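Local coordinates for protein redox-sensing transcriptional repressor Rex (Thermoanaerobacter ethanolicus, PDB 3WGG) that probably represses transcription in response to the cellular NADH/NAD(+) balance, as a DNA-binding homodimer that carries the dinucleotide in a Rossmann-type domain, at residues A[85-90]-A[149-154]; A[114-119]-A[131-136]. All coordinates share one frame; numbering follows the deposited sequence.

Contact 1: A[85-90]-A[149-154]; sequences YNTIII and IGILCI. With 8NA (alpha-Diphosphopyridine nucleotide), chain C.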
ATOM      1  N   TYR A  85       7.149 -14.402  13.127  1.00 42.94           N
ATOM      2  CA  TYR A  85       5.714 -14.599  12.907  1.00 39.77           C
ATOM      3  C   TYR A  85       5.524 -15.695  11.870  1.00 38.54           C
ATOM      4  O   TYR A  85       6.153 -15.681  10.814  1.00 38.46           O
ATOM      5  CB  TYR A  85       5.090 -13.310  12.394  1.00 39.48           C
ATOM      6  CG  TYR A  85       5.364 -12.143  13.318  1.00 41.27           C
ATOM      7  CD1 TYR A  85       4.510 -11.862  14.388  1.00 41.30           C
ATOM      8  CD2 TYR A  85       6.507 -11.365  13.159  1.00 38.34           C
ATOM      9  CE1 TYR A  85       4.777 -10.818  15.259  1.00 42.01           C
ATOM     10  CE2 TYR A  85       6.796 -10.367  14.022  1.00 38.15           C
ATOM     11  CZ  TYR A  85       5.922 -10.088  15.062  1.00 40.55           C
ATOM     12  OH  TYR A  85       6.219  -9.089  15.925  1.00 41.30           O
ATOM     13  N   ASN A  86       4.654 -16.643  12.168  1.00 36.84           N
ATOM     14  CA  ASN A  86       4.380 -17.702  11.219  1.00 37.04           C
ATOM     15  C   ASN A  86       3.207 -17.281  10.366  1.00 34.58           C
ATOM     16  O   ASN A  86       2.173 -16.948  10.896  1.00 33.24           O
ATOM     17  CB  ASN A  86       4.094 -19.035  11.931  1.00 37.77           C
ATOM     18  CG  ASN A  86       5.315 -19.565  12.662  1.00 43.64           C
ATOM     19  OD1 ASN A  86       6.456 -19.492  12.159  1.00 44.39           O
ATOM     20  ND2 ASN A  86       5.087 -20.093  13.864  1.00 45.40           N
ATOM     21  N   THR A  87       3.383 -17.288   9.047  1.00 33.00           N
ATOM     22  CA  THR A  87       2.287 -16.875   8.174  1.00 31.47           C
ATOM     23  C   THR A  87       1.809 -17.999   7.289  1.00 31.02           C
ATOM     24  O   THR A  87       2.534 -18.964   6.993  1.00 31.15           O
ATOM     25  CB  THR A  87       2.691 -15.689   7.273  1.00 30.51           C
ATOM     26  OG1 THR A  87       3.667 -16.138   6.324  1.00 31.26           O
ATOM     27  CG2 THR A  87       3.338 -14.603   8.109  1.00 31.57           C
ATOM     28  N   ILE A  88       0.561 -17.861   6.875  1.00 29.30           N
ATOM     29  CA  ILE A  88       0.089 -18.577   5.732  1.00 30.27           C
ATOM     30  C   ILE A  88      -0.592 -17.627   4.733  1.00 29.61           C
ATOM     31  O   ILE A  88      -1.068 -16.542   5.089  1.00 30.81           O
ATOM     32  CB  ILE A  88      -0.922 -19.644   6.159  1.00 30.24           C
ATOM     33  CG1 ILE A  88      -2.111 -18.973   6.845  1.00 29.24           C
ATOM     34  CG2 ILE A  88      -0.253 -20.706   7.014  1.00 28.68           C
ATOM     35  CD1 ILE A  88      -3.163 -20.036   7.295  1.00 32.79           C
ATOM     36  N   ILE A  89      -0.680 -18.075   3.500  1.00 29.56           N
ATOM     37  CA  ILE A  89      -1.402 -17.344   2.445  1.00 27.96           C
ATOM     38  C   ILE A  89      -2.574 -18.185   1.980  1.00 30.79           C
ATOM     39  O   ILE A  89      -2.425 -19.402   1.638  1.00 30.06           O
ATOM     40  CB  ILE A  89      -0.437 -17.102   1.246  1.00 27.09           C
ATOM     41  CG1 ILE A  89       0.697 -16.146   1.685  1.00 27.17           C
ATOM     42  CG2 ILE A  89      -1.190 -16.570  -0.026  1.00 26.12           C
ATOM     43  CD1 ILE A  89       1.870 -16.048   0.694  1.00 24.37           C
ATOM     44  N   ILE A  90      -3.746 -17.557   1.874  1.00 31.25           N
ATOM     45  CA  ILE A  90      -4.854 -18.295   1.289  1.00 31.75           C
ATOM     46  C   ILE A  90      -5.087 -17.693  -0.081  1.00 31.57           C
ATOM     47  O   ILE A  90      -5.309 -16.489  -0.190  1.00 31.09           O
ATOM     48  CB  ILE A  90      -6.140 -18.193   2.128  1.00 31.87           C
ATOM     49  CG1 ILE A  90      -5.834 -18.182   3.629  1.00 33.79           C
ATOM     50  CG2 ILE A  90      -7.125 -19.258   1.702  1.00 37.88           C
ATOM     51  CD1 ILE A  90      -5.223 -19.446   4.182  1.00 38.56           C
ATOM     52  N   ILE A 149      -0.277 -15.199  11.400  1.00 33.81           N
ATOM     53  CA  ILE A 149      -0.891 -14.282  10.447  1.00 31.22           C
ATOM     54  C   ILE A 149      -1.490 -15.014   9.269  1.00 30.67           C
ATOM     55  O   ILE A 149      -0.827 -15.890   8.694  1.00 31.30           O
ATOM     56  CB  ILE A 149       0.142 -13.208   9.974  1.00 29.35           C
ATOM     57  CG1 ILE A 149       0.668 -12.430  11.182  1.00 28.55           C
ATOM     58  CG2 ILE A 149      -0.495 -12.220   8.962  1.00 26.86           C
ATOM     59  CD1 ILE A 149       1.890 -11.615  10.892  1.00 24.99           C
ATOM     60  N   GLY A 150      -2.732 -14.685   8.913  1.00 29.96           N
ATOM     61  CA  GLY A 150      -3.307 -15.225   7.674  1.00 30.44           C
ATOM     62  C   GLY A 150      -3.390 -14.122   6.624  1.00 31.13           C
ATOM     63  O   GLY A 150      -3.933 -13.036   6.863  1.00 31.53           O
ATOM     64  N   ILE A 151      -2.879 -14.410   5.445  1.00 30.08           N
ATOM     65  CA  ILE A 151      -2.869 -13.447   4.365  1.00 29.71           C
ATOM     66  C   ILE A 151      -3.893 -13.901   3.326  1.00 31.63           C
ATOM     67  O   ILE A 151      -3.802 -15.021   2.793  1.00 32.25           O
ATOM     68  CB  ILE A 151      -1.444 -13.336   3.750  1.00 29.43           C
ATOM     69  CG1 ILE A 151      -0.410 -13.033   4.846  1.00 25.18           C
ATOM     70  CG2 ILE A 151      -1.430 -12.296   2.557  1.00 23.80           C
ATOM     71  CD1 ILE A 151       1.120 -13.235   4.362  1.00 27.30           C
ATOM     72  N   LEU A 152      -4.877 -13.043   3.047  1.00 31.09           N
ATOM     73  CA  LEU A 152      -5.962 -13.402   2.151  1.00 31.90           C
ATOM     74  C   LEU A 152      -5.786 -12.845   0.767  1.00 31.25           C
ATOM     75  O   LEU A 152      -5.795 -11.604   0.584  1.00 29.75           O
ATOM     76  CB  LEU A 152      -7.284 -12.863   2.674  1.00 33.65           C
ATOM     77  CG  LEU A 152      -7.737 -13.461   3.977  1.00 37.31           C
ATOM     78  CD1 LEU A 152      -9.025 -12.744   4.269  1.00 41.42           C
ATOM     79  CD2 LEU A 152      -7.935 -14.950   3.725  1.00 38.85           C
ATOM     80  N   CYS A 153      -5.683 -13.757  -0.197  1.00 29.98           N
ATOM     81  CA  CYS A 153      -5.442 -13.418  -1.607  1.00 30.97           C
ATOM     82  C   CYS A 153      -6.442 -14.168  -2.499  1.00 33.20           C
ATOM     83  O   CYS A 153      -6.126 -14.683  -3.601  1.00 30.59           O
ATOM     84  CB  CYS A 153      -4.001 -13.747  -1.984  1.00 31.41           C
ATOM     85  SG  CYS A 153      -2.754 -12.896  -0.974  1.00 31.32           S
ATOM     86  N   ILE A 154      -7.680 -14.215  -1.999  1.00 36.07           N
ATOM     87  CA  ILE A 154      -8.765 -14.914  -2.682  1.00 37.38           C
ATOM     88  C   ILE A 154      -9.785 -13.932  -3.242  1.00 39.08           C
ATOM     89  O   ILE A 154      -9.739 -12.773  -2.897  1.00 37.42           O
ATOM     90  CB  ILE A 154      -9.488 -15.879  -1.738  1.00 38.30           C
ATOM     91  CG1 ILE A 154     -10.038 -15.128  -0.511  1.00 40.59           C
ATOM     92  CG2 ILE A 154      -8.554 -17.028  -1.358  1.00 40.60           C
ATOM     93  CD1 ILE A 154     -11.047 -15.885   0.257  1.00 44.97           C
TER
HETATM   94  PA  8NA C 301      -6.650 -15.604  -9.316  1.00 38.40           P
HETATM   95  O1A 8NA C 301      -7.927 -16.079  -9.972  1.00 43.92           O
HETATM   96  O2A 8NA C 301      -5.340 -15.594 -10.086  1.00 36.76           O
HETATM   97  O5B 8NA C 301      -6.488 -16.394  -7.919  1.00 35.52           O
HETATM   98  C5B 8NA C 301      -7.521 -16.542  -6.945  1.00 32.59           C
HETATM   99  C4B 8NA C 301      -7.226 -17.900  -6.321  1.00 30.32           C
HETATM  100  O4B 8NA C 301      -7.981 -18.160  -5.153  1.00 32.64           O
HETATM  101  C3B 8NA C 301      -7.550 -19.020  -7.294  1.00 30.98           C
HETATM  102  O3B 8NA C 301      -6.353 -19.811  -7.339  1.00 28.20           O
HETATM  103  C2B 8NA C 301      -8.713 -19.765  -6.614  1.00 32.10           C
HETATM  104  O2B 8NA C 301      -8.620 -21.182  -6.814  1.00 31.95           O
HETATM  105  C1B 8NA C 301      -8.420 -19.506  -5.163  1.00 30.87           C
HETATM  106  N9A 8NA C 301      -9.593 -19.508  -4.293  1.00 36.75           N
HETATM  107  C8A 8NA C 301     -10.862 -19.126  -4.561  1.00 35.97           C
HETATM  108  N7A 8NA C 301     -11.571 -19.238  -3.408  1.00 39.65           N
HETATM  109  C5A 8NA C 301     -10.729 -19.713  -2.455  1.00 39.92           C
HETATM  110  C6A 8NA C 301     -10.858 -20.055  -1.117  1.00 40.16           C
HETATM  111  N6A 8NA C 301     -12.042 -19.939  -0.479  1.00 46.64           N
HETATM  112  N1A 8NA C 301      -9.791 -20.516  -0.453  1.00 37.62           N
HETATM  113  C2A 8NA C 301      -8.592 -20.693  -1.037  1.00 37.17           C
HETATM  114  N3A 8NA C 301      -8.441 -20.410  -2.324  1.00 36.43           N
HETATM  115  C4A 8NA C 301      -9.486 -19.909  -3.034  1.00 36.90           C
HETATM  116  O3  8NA C 301      -6.913 -14.061  -8.833  1.00 35.35           O
HETATM  117  PN  8NA C 301      -5.686 -13.129  -8.336  1.00 35.02           P
HETATM  118  O1N 8NA C 301      -5.131 -12.384  -9.511  1.00 33.45           O
HETATM  119  O2N 8NA C 301      -4.696 -13.949  -7.534  1.00 28.60           O
HETATM  120  O5D 8NA C 301      -6.434 -12.013  -7.425  1.00 35.84           O
HETATM  121  C5D 8NA C 301      -7.014 -12.260  -6.130  1.00 41.07           C
HETATM  122  C4D 8NA C 301      -7.774 -11.014  -5.634  1.00 43.51           C
HETATM  123  O4D 8NA C 301      -7.150  -9.818  -6.157  1.00 43.92           O
HETATM  124  C3D 8NA C 301      -9.217 -10.918  -6.084  1.00 47.35           C
HETATM  125  O3D 8NA C 301      -9.972 -10.207  -5.070  1.00 49.31           O
HETATM  126  C2D 8NA C 301      -9.157 -10.019  -7.302  1.00 45.83           C
HETATM  127  O2D 8NA C 301     -10.390  -9.326  -7.312  1.00 47.13           O
HETATM  128  C1D 8NA C 301      -7.963  -9.082  -7.077  1.00 40.98           C
HETATM  129  N1N 8NA C 301      -8.270  -7.779  -6.400  1.00 38.74           N
HETATM  130  C2N 8NA C 301      -8.732  -6.711  -7.143  1.00 38.35           C
HETATM  131  C3N 8NA C 301      -9.027  -5.502  -6.621  1.00 37.39           C
HETATM  132  C7N 8NA C 301      -9.529  -4.459  -7.526  1.00 35.47           C
HETATM  133  O7N 8NA C 301      -9.895  -4.741  -8.664  1.00 37.78           O
HETATM  134  N7N 8NA C 301      -9.528  -3.208  -7.063  1.00 34.76           N
HETATM  135  C4N 8NA C 301      -8.817  -5.229  -5.143  1.00 35.42           C
HETATM  136  C5N 8NA C 301      -8.256  -6.451  -4.430  1.00 37.57           C
HETATM  137  C6N 8NA C 301      -8.012  -7.616  -5.051  1.00 32.54           C

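Contact 2: A[114-119]-A[131-136]; sequences GIFDIN and EVMDVE. With 8NA (alpha-Diphosphopyridine nucleotide), chain C.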
ATOM      1  N   GLY A 114       2.843 -22.117   4.831  1.00 37.58           N
ATOM      2  CA  GLY A 114       1.908 -22.889   4.013  1.00 35.23           C
ATOM      3  C   GLY A 114       1.134 -21.964   3.115  1.00 33.88           C
ATOM      4  O   GLY A 114       1.017 -20.767   3.401  1.00 32.08           O
ATOM      5  N   ILE A 115       0.675 -22.509   1.996  1.00 33.58           N
ATOM      6  CA  ILE A 115      -0.183 -21.786   1.078  1.00 34.36           C
ATOM      7  C   ILE A 115      -1.359 -22.680   0.739  1.00 35.56           C
ATOM      8  O   ILE A 115      -1.182 -23.869   0.468  1.00 37.34           O
ATOM      9  CB  ILE A 115       0.560 -21.427  -0.190  1.00 34.46           C
ATOM     10  CG1 ILE A 115       1.902 -20.822   0.157  1.00 35.85           C
ATOM     11  CG2 ILE A 115      -0.274 -20.493  -1.125  1.00 33.49           C
ATOM     12  CD1 ILE A 115       2.821 -20.698  -1.102  1.00 42.71           C
ATOM     13  N   PHE A 116      -2.559 -22.101   0.704  1.00 34.08           N
ATOM     14  CA  PHE A 116      -3.756 -22.882   0.571  1.00 34.22           C
ATOM     15  C   PHE A 116      -4.623 -22.441  -0.597  1.00 35.91           C
ATOM     16  O   PHE A 116      -4.704 -21.245  -0.927  1.00 35.10           O
ATOM     17  CB  PHE A 116      -4.556 -22.840   1.882  1.00 33.71           C
ATOM     18  CG  PHE A 116      -3.801 -23.387   3.029  1.00 35.96           C
ATOM     19  CD1 PHE A 116      -3.932 -24.721   3.392  1.00 37.96           C
ATOM     20  CD2 PHE A 116      -2.890 -22.590   3.710  1.00 35.94           C
ATOM     21  CE1 PHE A 116      -3.183 -25.231   4.441  1.00 42.00           C
ATOM     22  CE2 PHE A 116      -2.129 -23.105   4.747  1.00 38.13           C
ATOM     23  CZ  PHE A 116      -2.288 -24.406   5.127  1.00 38.60           C
ATOM     24  N   ASP A 117      -5.250 -23.420  -1.247  1.00 35.46           N
ATOM     25  CA  ASP A 117      -6.159 -23.120  -2.338  1.00 36.63           C
ATOM     26  C   ASP A 117      -7.304 -24.100  -2.392  1.00 38.23           C
ATOM     27  O   ASP A 117      -7.256 -25.130  -1.727  1.00 38.29           O
ATOM     28  CB  ASP A 117      -5.422 -23.090  -3.658  1.00 35.31           C
ATOM     29  CG  ASP A 117      -6.086 -22.167  -4.665  1.00 37.00           C
ATOM     30  OD1 ASP A 117      -5.585 -21.044  -4.814  1.00 36.21           O
ATOM     31  OD2 ASP A 117      -7.102 -22.541  -5.302  1.00 39.34           O
ATOM     32  N   ILE A 118      -8.322 -23.771  -3.185  1.00 40.83           N
ATOM     33  CA  ILE A 118      -9.428 -24.678  -3.458  1.00 43.73           C
ATOM     34  C   ILE A 118      -9.226 -25.453  -4.751  1.00 43.29           C
ATOM     35  O   ILE A 118      -9.824 -26.519  -4.925  1.00 45.60           O
ATOM     36  CB  ILE A 118     -10.799 -23.970  -3.560  1.00 45.00           C
ATOM     37  CG1 ILE A 118     -10.743 -22.748  -4.489  1.00 46.25           C
ATOM     38  CG2 ILE A 118     -11.298 -23.592  -2.223  1.00 49.23           C
ATOM     39  CD1 ILE A 118     -12.087 -22.420  -5.075  1.00 52.70           C
ATOM     40  N   ASN A 119      -8.412 -24.915  -5.648  1.00 41.54           N
ATOM     41  CA  ASN A 119      -8.139 -25.507  -6.954  1.00 41.78           C
ATOM     42  C   ASN A 119      -7.260 -26.761  -6.864  1.00 43.20           C
ATOM     43  O   ASN A 119      -6.044 -26.655  -6.636  1.00 41.18           O
ATOM     44  CB  ASN A 119      -7.458 -24.466  -7.870  1.00 40.61           C
ATOM     45  CG  ASN A 119      -7.349 -24.934  -9.328  1.00 42.24           C
ATOM     46  OD1 ASN A 119      -7.641 -26.096  -9.641  1.00 41.51           O
ATOM     47  ND2 ASN A 119      -6.920 -24.033 -10.221  1.00 37.71           N
ATOM     48  N   GLU A 131       4.544 -26.128  -0.114  1.00 56.05           N
ATOM     49  CA  GLU A 131       3.568 -26.718  -1.003  1.00 54.75           C
ATOM     50  C   GLU A 131       2.191 -26.066  -0.861  1.00 51.26           C
ATOM     51  O   GLU A 131       1.780 -25.678   0.237  1.00 51.98           O
ATOM     52  CB  GLU A 131       3.480 -28.228  -0.748  1.00 57.72           C
ATOM     53  CG  GLU A 131       4.522 -29.021  -1.558  1.00 63.31           C
ATOM     54  CD  GLU A 131       4.065 -30.431  -1.899  1.00 71.38           C
ATOM     55  OE1 GLU A 131       3.094 -30.896  -1.257  1.00 76.85           O
ATOM     56  OE2 GLU A 131       4.661 -31.068  -2.812  1.00 73.28           O
ATOM     57  N   VAL A 132       1.503 -25.923  -1.989  1.00 46.97           N
ATOM     58  CA  VAL A 132       0.107 -25.511  -1.996  1.00 42.85           C
ATOM     59  C   VAL A 132      -0.748 -26.678  -1.533  1.00 42.54           C
ATOM     60  O   VAL A 132      -0.630 -27.784  -2.073  1.00 40.42           O
ATOM     61  CB  VAL A 132      -0.324 -25.055  -3.404  1.00 41.92           C
ATOM     62  CG1 VAL A 132      -1.816 -24.726  -3.458  1.00 40.57           C
ATOM     63  CG2 VAL A 132       0.514 -23.849  -3.848  1.00 40.72           C
ATOM     64  N   MET A 133      -1.591 -26.425  -0.533  1.00 40.32           N
ATOM     65  CA  MET A 133      -2.404 -27.471   0.074  1.00 41.67           C
ATOM     66  C   MET A 133      -3.857 -27.107  -0.078  1.00 42.07           C
ATOM     67  O   MET A 133      -4.202 -25.944  -0.302  1.00 40.92           O
ATOM     68  CB  MET A 133      -2.069 -27.659   1.581  1.00 41.24           C
ATOM     69  CG  MET A 133      -0.681 -28.154   1.803  1.00 43.34           C
ATOM     70  SD  MET A 133      -0.063 -27.846   3.458  1.00 56.97           S
ATOM     71  CE  MET A 133       0.663 -26.185   3.227  1.00 51.80           C
ATOM     72  N   ASP A 134      -4.712 -28.116   0.046  1.00 42.79           N
ATOM     73  CA  ASP A 134      -6.148 -27.934   0.040  1.00 41.49           C
ATOM     74  C   ASP A 134      -6.546 -27.127   1.262  1.00 41.66           C
ATOM     75  O   ASP A 134      -6.214 -27.497   2.394  1.00 42.11           O
ATOM     76  CB  ASP A 134      -6.777 -29.326   0.082  1.00 45.00           C
ATOM     77  CG  ASP A 134      -8.279 -29.309  -0.092  1.00 45.54           C
ATOM     78  OD1 ASP A 134      -8.943 -28.317   0.235  1.00 45.09           O
ATOM     79  OD2 ASP A 134      -8.808 -30.348  -0.497  1.00 54.67           O
ATOM     80  N   VAL A 135      -7.252 -26.019   1.045  1.00 39.71           N
ATOM     81  CA  VAL A 135      -7.576 -25.116   2.136  1.00 40.09           C
ATOM     82  C   VAL A 135      -8.513 -25.834   3.114  1.00 43.16           C
ATOM     83  O   VAL A 135      -8.831 -25.337   4.211  1.00 40.79           O
ATOM     84  CB  VAL A 135      -8.220 -23.795   1.601  1.00 40.63           C
ATOM     85  CG1 VAL A 135      -9.516 -24.086   0.806  1.00 39.50           C
ATOM     86  CG2 VAL A 135      -8.462 -22.802   2.720  1.00 36.18           C
ATOM     87  N   GLU A 136      -8.983 -27.004   2.693  1.00 45.52           N
ATOM     88  CA  GLU A 136      -9.819 -27.824   3.576  1.00 48.67           C
ATOM     89  C   GLU A 136      -9.079 -28.106   4.885  1.00 48.43           C
ATOM     90  O   GLU A 136      -9.670 -28.066   5.966  1.00 48.85           O
ATOM     91  CB  GLU A 136     -10.205 -29.134   2.869  1.00 50.65           C
ATOM     92  CG  GLU A 136     -11.210 -29.941   3.619  1.00 57.25           C
ATOM     93  CD  GLU A 136     -12.403 -29.074   3.986  1.00 67.36           C
ATOM     94  OE1 GLU A 136     -12.873 -28.276   3.125  1.00 66.95           O
ATOM     95  OE2 GLU A 136     -12.846 -29.177   5.154  1.00 72.58           O
TER
HETATM   96  PA  8NA C 301      -6.650 -15.604  -9.316  1.00 38.40           P
HETATM   97  O1A 8NA C 301      -7.927 -16.079  -9.972  1.00 43.92           O
HETATM   98  O2A 8NA C 301      -5.340 -15.594 -10.086  1.00 36.76           O
HETATM   99  O5B 8NA C 301      -6.488 -16.394  -7.919  1.00 35.52           O
HETATM  100  C5B 8NA C 301      -7.521 -16.542  -6.945  1.00 32.59           C
HETATM  101  C4B 8NA C 301      -7.226 -17.900  -6.321  1.00 30.32           C
HETATM  102  O4B 8NA C 301      -7.981 -18.160  -5.153  1.00 32.64           O
HETATM  103  C3B 8NA C 301      -7.550 -19.020  -7.294  1.00 30.98           C
HETATM  104  O3B 8NA C 301      -6.353 -19.811  -7.339  1.00 28.20           O
HETATM  105  C2B 8NA C 301      -8.713 -19.765  -6.614  1.00 32.10           C
HETATM  106  O2B 8NA C 301      -8.620 -21.182  -6.814  1.00 31.95           O
HETATM  107  C1B 8NA C 301      -8.420 -19.506  -5.163  1.00 30.87           C
HETATM  108  N9A 8NA C 301      -9.593 -19.508  -4.293  1.00 36.75           N
HETATM  109  C8A 8NA C 301     -10.862 -19.126  -4.561  1.00 35.97           C
HETATM  110  N7A 8NA C 301     -11.571 -19.238  -3.408  1.00 39.65           N
HETATM  111  C5A 8NA C 301     -10.729 -19.713  -2.455  1.00 39.92           C
HETATM  112  C6A 8NA C 301     -10.858 -20.055  -1.117  1.00 40.16           C
HETATM  113  N6A 8NA C 301     -12.042 -19.939  -0.479  1.00 46.64           N
HETATM  114  N1A 8NA C 301      -9.791 -20.516  -0.453  1.00 37.62           N
HETATM  115  C2A 8NA C 301      -8.592 -20.693  -1.037  1.00 37.17           C
HETATM  116  N3A 8NA C 301      -8.441 -20.410  -2.324  1.00 36.43           N
HETATM  117  C4A 8NA C 301      -9.486 -19.909  -3.034  1.00 36.90           C
HETATM  118  O3  8NA C 301      -6.913 -14.061  -8.833  1.00 35.35           O
HETATM  119  PN  8NA C 301      -5.686 -13.129  -8.336  1.00 35.02           P
HETATM  120  O1N 8NA C 301      -5.131 -12.384  -9.511  1.00 33.45           O
HETATM  121  O2N 8NA C 301      -4.696 -13.949  -7.534  1.00 28.60           O
HETATM  122  O5D 8NA C 301      -6.434 -12.013  -7.425  1.00 35.84           O
HETATM  123  C5D 8NA C 301      -7.014 -12.260  -6.130  1.00 41.07           C
HETATM  124  C4D 8NA C 301      -7.774 -11.014  -5.634  1.00 43.51           C
HETATM  125  O4D 8NA C 301      -7.150  -9.818  -6.157  1.00 43.92           O
HETATM  126  C3D 8NA C 301      -9.217 -10.918  -6.084  1.00 47.35           C
HETATM  127  O3D 8NA C 301      -9.972 -10.207  -5.070  1.00 49.31           O
HETATM  128  C2D 8NA C 301      -9.157 -10.019  -7.302  1.00 45.83           C
HETATM  129  O2D 8NA C 301     -10.390  -9.326  -7.312  1.00 47.13           O
HETATM  130  C1D 8NA C 301      -7.963  -9.082  -7.077  1.00 40.98           C
HETATM  131  N1N 8NA C 301      -8.270  -7.779  -6.400  1.00 38.74           N
HETATM  132  C2N 8NA C 301      -8.732  -6.711  -7.143  1.00 38.35           C
HETATM  133  C3N 8NA C 301      -9.027  -5.502  -6.621  1.00 37.39           C
HETATM  134  C7N 8NA C 301      -9.529  -4.459  -7.526  1.00 35.47           C
HETATM  135  O7N 8NA C 301      -9.895  -4.741  -8.664  1.00 37.78           O
HETATM  136  N7N 8NA C 301      -9.528  -3.208  -7.063  1.00 34.76           N
HETATM  137  C4N 8NA C 301      -8.817  -5.229  -5.143  1.00 35.42           C
HETATM  138  C5N 8NA C 301      -8.256  -6.451  -4.430  1.00 37.57           C
HETATM  139  C6N 8NA C 301      -8.012  -7.616  -5.051  1.00 32.54           C

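Contact 1: A[85-90]-A[149-154]
Thr87 to Ile90 pair with Ile149 to Leu152 as neighbouring parallel strands, tied by five backbone hydrogen bonds: Ile149 N to Asn86 O, Ile88 N to Ile149 O, Ile151 N to Ile88 O, the short and nearly straight Ile90 N to Ile151 O (2.7 Å, 171°) and, just past the end of strand 149-152, Cys153 N to Ile90 O.

On one face of the sheet Thr87 and Ile149 lie side by side, with Thr87 CG2 4.0 Å from Ile149 CB, and the Ile89 side chain crosses that of Ile151 at a slant, CG1 to CD1 4.0 Å. With Ile89 CG1 beside the backbone N (chi1 -66°), CG2 falls anti to that N, 4.1 Å from Cys153 SG. Cut back to alanine, Ile89 would lose both branches, which is likely to open a gap beside Ile151 CD1 and take one apolar neighbour from Cys153 SG. On the other face, Ile90 CG1 runs alongside Leu152 CD2 at 3.9 Å, while Ile88 CG1 lies against Gly150 CA and helix 138-144 packs on Ile88.

At the C-terminal ends Ile90 CG2 comes within 3.4 Å of adenine C2A, Ile154 CG2 lies 3.5 Å from C4A, and Ile154 O accepts a weak bond from O3D of the nicotinamide-side ribose. Branched aliphatic residues suit this buried pair, whose backbone bonds run on to the next strand of the sheet and whose ends offer the adenine an apolar wall.

Contact 2: A[114-119]-A[131-136]
The parallel strands 114-117 and 131-134 cross at -45° and are joined by three backbone hydrogen bonds: Met133 N to Ile115 O, Asp117 N to Met133 O and Val135 N to Asp117 O, the last donor standing above the carbonyl plane. Phe116 and Met133 share one face, where Met133 CB meets ring atom CE1 at 3.9 Å and SD makes an oblique Met-aromatic contact, 5.0 Å from the ring centroid. Bent at chi3 (-89°), Met133 lays CE 3.6 Å from Gly114 CA, where a side chain would be in its way. Asp134 O lies at the ring edge, in plane, and Val135 CB packs on Phe116 CB.

Asp117 stands at the end of the second strand of the Rossmann fold, the classic place for an acid that reads the adenosine ribose. Its OD1 accepts from O3B, and its OD2 from O2B at 2.5 Å. Ala92 N of the glycine-rich loop also binds OD1, while Asn119 N closes an Asx turn on the anti lone pair of OD2, so neighbouring amides help set the carboxylate. Beyond it, Ile118 CG1 approaches adenine C4A at 3.4 Å, and its CG2 lies 3.5 Å from Val135 CG1.

In the fold
Contacts 1 and 2 belong to one sheet: strands 85-90 and 110-117 are neighbours, probably bonded through Ile89 O to Phe116 N and Ile89 N to Gly114 O, with the segments of contact 2 falling in the chain between those of contact 1. Contact 1 lies in the middle of the sheet and is buried almost throughout, so its side chains are chiefly aliphatic. Contact 2, nearer the sheet's edge and about 11 Å away between centres, mixes buried residues with exposed ones and brings in charge. Both press aliphatic groups on the adenine, but contact 2 alone of the two adds a carboxylate, which takes the ribose hydroxyls, where contact 1 has a weak carbonyl bond.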